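Local coordinates for protein putative hydrolase (Shewanella frigidimarina, PDB 3LHO) that probably acts as an iron-dependent dioxygenase of the 2-oxoadipate dioxygenase/decarboxylase family, holding a nickel ion in this crystal, at residues 12-15 with 16-20. Sequence-based numbering, arbitrary orientation.
Sequences ALWQ and DYIKM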
loop_
_atom_site.group_PDB
_atom_site.type_symbol
_atom_site.label_atom_id
_atom_site.label_comp_id
_atom_site.label_asym_id
_atom_site.label_seq_id
_atom_site.Cartn_x
_atom_site.Cartn_y
_atom_site.Cartn_z
ATOM N N ALA A 12 1.170 -8.908 -11.471
ATOM C CA ALA A 12 1.847 -7.783 -12.088
ATOM C C ALA A 12 2.171 -6.704 -11.051
ATOM O O ALA A 12 3.275 -6.103 -11.062
ATOM C CB ALA A 12 0.991 -7.222 -13.253
ATOM N N LEU A 13 1.255 -6.490 -10.112
ATOM C CA LEU A 13 1.497 -5.542 -9.055
ATOM C C LEU A 13 2.660 -5.973 -8.154
ATOM O O LEU A 13 3.481 -5.151 -7.735
ATOM C CB LEU A 13 0.225 -5.335 -8.203
ATOM C CG LEU A 13 0.157 -4.153 -7.250
ATOM C CD1 LEU A 13 -0.023 -2.776 -7.970
ATOM C CD2 LEU A 13 -0.982 -4.356 -6.228
ATOM N N TRP A 14 2.683 -7.247 -7.813
ATOM C CA TRP A 14 3.763 -7.825 -7.009
ATOM C C TRP A 14 5.107 -7.768 -7.719
ATOM O O TRP A 14 6.110 -7.408 -7.113
ATOM C CB TRP A 14 3.402 -9.262 -6.652
ATOM C CG TRP A 14 4.483 -10.039 -5.920
ATOM C CD1 TRP A 14 5.347 -10.953 -6.469
ATOM C CD2 TRP A 14 4.789 -9.979 -4.521
ATOM N NE1 TRP A 14 6.188 -11.455 -5.488
ATOM C CE2 TRP A 14 5.871 -10.870 -4.285
ATOM C CE3 TRP A 14 4.263 -9.260 -3.445
ATOM C CZ2 TRP A 14 6.416 -11.075 -3.013
ATOM C CZ3 TRP A 14 4.811 -9.461 -2.183
ATOM C CH2 TRP A 14 5.877 -10.356 -1.976
ATOM N N GLN A 15 5.139 -8.095 -8.998
ATOM C CA GLN A 15 6.428 -8.021 -9.744
ATOM C C GLN A 15 7.030 -6.607 -9.701
ATOM O O GLN A 15 8.243 -6.435 -9.531
ATOM C CB GLN A 15 6.317 -8.499 -11.208
ATOM C CG GLN A 15 6.249 -10.055 -11.360
ATOM C CD GLN A 15 7.369 -10.815 -10.579
ATOM O OE1 GLN A 15 8.522 -10.364 -10.513
ATOM N NE2 GLN A 15 7.019 -11.963 -9.995
ATOM N N ASP A 16 6.164 -5.611 -9.820
ATOM C CA ASP A 16 6.568 -4.226 -9.725
ATOM C C ASP A 16 7.004 -3.824 -8.324
ATOM O O ASP A 16 8.038 -3.165 -8.164
ATOM C CB ASP A 16 5.486 -3.296 -10.242
ATOM C CG ASP A 16 5.875 -1.873 -10.068
ATOM O OD1 ASP A 16 6.704 -1.391 -10.819
ATOM O OD2 ASP A 16 5.444 -1.231 -9.093
ATOM N N TYR A 17 6.211 -4.220 -7.331
ATOM C CA TYR A 17 6.493 -3.960 -5.929
ATOM C C TYR A 17 7.823 -4.494 -5.412
ATOM O O TYR A 17 8.513 -3.791 -4.651
ATOM C CB TYR A 17 5.355 -4.581 -5.122
ATOM C CG TYR A 17 5.481 -4.613 -3.591
ATOM C CD1 TYR A 17 5.373 -3.441 -2.841
ATOM C CD2 TYR A 17 5.590 -5.824 -2.925
ATOM C CE1 TYR A 17 5.421 -3.456 -1.441
ATOM C CE2 TYR A 17 5.635 -5.878 -1.513
ATOM C CZ TYR A 17 5.565 -4.701 -0.779
ATOM O OH TYR A 17 5.565 -4.772 0.593
ATOM N N ILE A 18 8.164 -5.730 -5.788
ATOM C CA ILE A 18 9.414 -6.346 -5.313
ATOM C C ILE A 18 10.662 -5.677 -5.896
ATOM O O ILE A 18 11.729 -5.765 -5.308
ATOM C CB ILE A 18 9.489 -7.913 -5.509
ATOM C CG1 ILE A 18 9.441 -8.318 -6.987
ATOM C CG2 ILE A 18 8.418 -8.636 -4.686
ATOM C CD1 ILE A 18 9.668 -9.854 -7.212
ATOM N N LYS A 19 10.530 -4.977 -7.021
ATOM C CA LYS A 19 11.605 -4.170 -7.528
ATOM C C LYS A 19 11.984 -3.070 -6.555
ATOM O O LYS A 19 13.153 -2.753 -6.447
ATOM C CB LYS A 19 11.275 -3.556 -8.892
ATOM C CG LYS A 19 11.046 -4.559 -9.988
ATOM C CD LYS A 19 10.586 -3.840 -11.266
ATOM C CE LYS A 19 10.231 -4.813 -12.354
ATOM N NZ LYS A 19 9.700 -4.055 -13.523
HETATM N N MSE A 20 10.996 -2.472 -5.883
HETATM C CA MSE A 20 11.220 -1.471 -4.860
HETATM C C MSE A 20 11.544 -2.135 -3.539
HETATM O O MSE A 20 12.203 -1.518 -2.714
HETATM C CB MSE A 20 9.948 -0.651 -4.579
HETATM C CG MSE A 20 9.629 0.351 -5.634
HETATM SE SE MSE A 20 8.101 1.309 -5.105
HETATM C CE MSE A 20 6.763 -0.065 -5.313
HETATM O O HOH W 1 3.534 -2.221 -7.531
#
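Residues 12-15 run straight on into 16-20 as successive turns of the N-terminal helix 6-20, tied by alpha-helical i to i+4 bonds: Asp16 N to Ala12 O, Tyr17 N to Leu13 O at 2.9 Å, and Ile18 N to Trp14 O. This helix belongs to a glyoxalase-clan domain; its Leu13 and Tyr17 side chains lean on strand 165-169 of the mixed sheet, Phe166 and His28 add aromatic contacts to Trp14, and Ala24 of helix 22-32 touches both Trp14 and Tyr17.

The Trp14 indole is met by two side chains of the next turn, Tyr17 and Ile18. Its CG sits anti to the backbone N (chi1 175°), which carries the indole outward and forward, its far end nearing the next turn, where Ile18 lays CG2 over one face. Ile18 CG2 lies 3.7 Å from the centroid of the six-membered ring of Trp14, a CH-pi contact, with CE2 its closest ring atom. Tyr17 meets the same indole obliquely, the two ring planes inclined at 44°, with Trp14 CE3 and Tyr17 CD2 3.7 Å apart. Tyr17 is buried; its OH is hydrogen-bonded to Phe233 O, and the nearest atoms of its side chain lie about 9 Å from the nickel ion bound by His41, His165 and Glu235.

With CG1 between the backbone N and the carbonyl carbon (chi1 63°), Ile18 folds it back against the preceding turn, 3.4 Å from Gln15 O. Gln15 runs alongside Ile18, its OE1 3.5 Å from Ile18 CD1. Asp16 is buried and forms a salt bridge with Arg162 through OD2, which probably offsets its charge. One water donates to Asp16 OD2 (2.7 Å) and to Leu13 O (2.9 Å), giving the carbonyl a second donor beside Tyr17 N.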